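Local coordinates for protein KP6 killer toxin subunit alpha (Ustilago maydis virus P6, PDB 4GVB) that recognises cellular receptors as the alpha subunit of a secreted two-chain antifungal toxin that kills sensitive fungal cells together with the beta subunit, at the interface of chains A and B. Sequence-based numbering; all coordinates share one arbitrary frame. Chains: chain A, KP6 killer toxin subunit alpha; chain B, KP6 killer toxin subunit beta.

The interface of chains A and B. Residues chain A 20-21, 23, 69; chain B 13-15, 69.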
ATOM      1  N   ALA A  20      -7.712  -5.411  -4.204  1.00 25.71           N
ATOM      2  CA  ALA A  20      -6.897  -6.620  -4.145  1.00 25.75           C
ATOM      3  C   ALA A  20      -7.233  -7.502  -5.334  1.00 29.22           C
ATOM      4  O   ALA A  20      -8.409  -7.711  -5.643  1.00 33.93           O
ATOM      5  CB  ALA A  20      -7.157  -7.349  -2.865  1.00 24.13           C
ATOM      6  N   HIS A  21      -6.218  -8.000  -6.030  1.00 24.61           N
ATOM      7  CA  HIS A  21      -6.492  -8.919  -7.126  1.00 33.78           C
ATOM      8  C   HIS A  21      -7.189 -10.179  -6.580  1.00 34.53           C
ATOM      9  O   HIS A  21      -7.045 -10.514  -5.403  1.00 32.32           O
ATOM     10  CB  HIS A  21      -5.222  -9.245  -7.925  1.00 36.53           C
ATOM     11  CG  HIS A  21      -4.294 -10.205  -7.244  1.00 36.60           C
ATOM     12  ND1 HIS A  21      -2.942  -9.962  -7.107  1.00 41.41           N
ATOM     13  CD2 HIS A  21      -4.515 -11.419  -6.686  1.00 35.57           C
ATOM     14  CE1 HIS A  21      -2.373 -10.983  -6.485  1.00 36.78           C
ATOM     15  NE2 HIS A  21      -3.306 -11.880  -6.218  1.00 35.13           N
ATOM     16  N   THR A  23      -9.721 -11.281  -4.896  1.00 39.13           N
ATOM     17  CA  THR A  23     -10.818 -10.956  -3.988  1.00 36.84           C
ATOM     18  C   THR A  23     -11.597  -9.712  -4.399  1.00 38.08           C
ATOM     19  O   THR A  23     -12.792  -9.603  -4.121  1.00 39.31           O
ATOM     20  CB  THR A  23     -10.324 -10.738  -2.547  1.00 40.12           C
ATOM     21  OG1 THR A  23      -9.251  -9.790  -2.550  1.00 36.11           O
ATOM     22  CG2 THR A  23      -9.835 -12.036  -1.945  1.00 39.15           C
ATOM     23  N   ASN A  69       0.812  -3.929  -6.937  1.00 17.14           N
ATOM     24  CA  ASN A  69       0.256  -5.192  -7.419  1.00 21.22           C
ATOM     25  C   ASN A  69      -1.257  -5.257  -7.298  1.00 24.15           C
ATOM     26  O   ASN A  69      -1.831  -6.340  -7.169  1.00 22.50           O
ATOM     27  CB  ASN A  69       0.890  -6.380  -6.691  1.00 21.52           C
ATOM     28  CG  ASN A  69       0.936  -7.627  -7.551  1.00 22.77           C
ATOM     29  OD1 ASN A  69       1.293  -7.572  -8.732  1.00 26.90           O
ATOM     30  ND2 ASN A  69       0.558  -8.755  -6.971  1.00 27.28           N
TER
ATOM     31  N   ASP B  13       3.836 -12.259  -3.631  1.00 23.93           N
ATOM     32  CA  ASP B  13       2.597 -12.548  -4.328  1.00 28.81           C
ATOM     33  C   ASP B  13       2.008 -13.872  -3.848  1.00 34.61           C
ATOM     34  O   ASP B  13       2.730 -14.814  -3.507  1.00 31.38           O
ATOM     35  CB  ASP B  13       2.821 -12.576  -5.837  1.00 30.29           C
ATOM     36  CG  ASP B  13       1.592 -12.144  -6.611  1.00 32.48           C
ATOM     37  OD1 ASP B  13       0.521 -11.999  -5.984  1.00 32.03           O
ATOM     38  OD2 ASP B  13       1.701 -11.938  -7.841  1.00 37.15           O
ATOM     39  N   THR B  14       0.687 -13.933  -3.813  1.00 32.48           N
ATOM     40  CA  THR B  14       0.008 -15.139  -3.374  1.00 39.88           C
ATOM     41  C   THR B  14      -0.152 -16.098  -4.553  1.00 41.65           C
ATOM     42  O   THR B  14      -0.981 -16.994  -4.512  1.00 43.47           O
ATOM     43  CB  THR B  14      -1.369 -14.803  -2.762  1.00 36.55           C
ATOM     44  OG1 THR B  14      -2.159 -14.092  -3.725  1.00 35.45           O
ATOM     45  CG2 THR B  14      -1.206 -13.929  -1.539  1.00 29.81           C
ATOM     46  N   THR B  15       0.643 -15.898  -5.604  1.00 46.38           N
ATOM     47  CA  THR B  15       0.603 -16.754  -6.788  1.00 47.83           C
ATOM     48  C   THR B  15       1.986 -17.317  -7.115  1.00 58.30           C
ATOM     49  O   THR B  15       2.693 -17.826  -6.240  1.00 54.92           O
ATOM     50  CB  THR B  15       0.070 -16.009  -8.048  1.00 49.75           C
ATOM     51  OG1 THR B  15       0.986 -14.972  -8.432  1.00 52.87           O
ATOM     52  CG2 THR B  15      -1.322 -15.415  -7.797  1.00 47.19           C
ATOM     53  N   HIS B  69      -2.872  -7.865  -2.128  1.00 20.38           N
ATOM     54  CA  HIS B  69      -3.231  -9.242  -1.818  1.00 21.59           C
ATOM     55  C   HIS B  69      -1.938 -10.042  -1.764  1.00 26.32           C
ATOM     56  O   HIS B  69      -1.526 -10.667  -2.752  1.00 22.02           O
ATOM     57  CB  HIS B  69      -4.174  -9.861  -2.837  1.00 23.99           C
ATOM     58  CG  HIS B  69      -4.649 -11.230  -2.445  1.00 29.98           C
ATOM     59  ND1 HIS B  69      -5.474 -11.449  -1.365  1.00 35.08           N
ATOM     60  CD2 HIS B  69      -4.389 -12.451  -2.968  1.00 33.22           C
ATOM     61  CE1 HIS B  69      -5.717 -12.740  -1.248  1.00 30.55           C
ATOM     62  NE2 HIS B  69      -5.067 -13.371  -2.208  1.00 38.39           N
TER
HETATM   63  O   HOH W   1      -3.571  -7.255  -4.912  1.00 21.50           O
HETATM   64  O   HOH W   2      -0.776  -8.910  -4.759  1.00 28.08           O
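The loop after strand 14-19 of chain A, carrying A:Ala20, A:His21 and A:Thr23, and the turn at A:Asn69 between helix 58-67 and strand 71-76 meet the end of strand 7-13 of chain B with the following loop residues B:Thr14 and B:Thr15, and B:His69 between helix 57-67 and strand 70-76. A:His21 and B:His69 form the core, each hiding 70 Å² against the partner chain. Their ring planes stand 69° apart with centroids 5.1 Å from each other, an edge-to-face pair in which B:His69 CD2 lies 3.5 Å from A:His21 NE2. The methylene CB of B:His69 sits over the centre of the A:His21 ring, 4.0 Å above its plane, and also touches the methyl CB of A:Ala20. With CG anti to the backbone N (chi1 -174°), the B:His69 imidazole brings its CD2 edge to the NE2 and CD2 side of the A:His21 ring, while its CE1 lies 4.2 Å from the methyl CG2 of A:Thr23. The hydroxyl OG1 of B:Thr14 comes to 3.5 Å from A:His21 NE2, a contact rather than a hydrogen bond. At the edge of the A:His21 ring, in its plane, lies the carboxylate oxygen OD1 of B:Asp13. The amide of A:Asn69 is nearly perpendicular to that carboxylate, the planes 84° apart, and its ND2 makes a weak hydrogen bond to B:Asp13 OD2 at 3.5 Å. Water-mediated links are shorter. Water 1, 3.0 Å from the backbone N of A:His21, also joins A:Asn69 O and B:His69 N; water 2, 2.6 Å from A:Asn69 ND2, binds B:His69 O and water 1. The patch hides 224 Å² and lies where strand ends and helix-to-strand turns of the two subunits face each other within the noncovalent heterodimer.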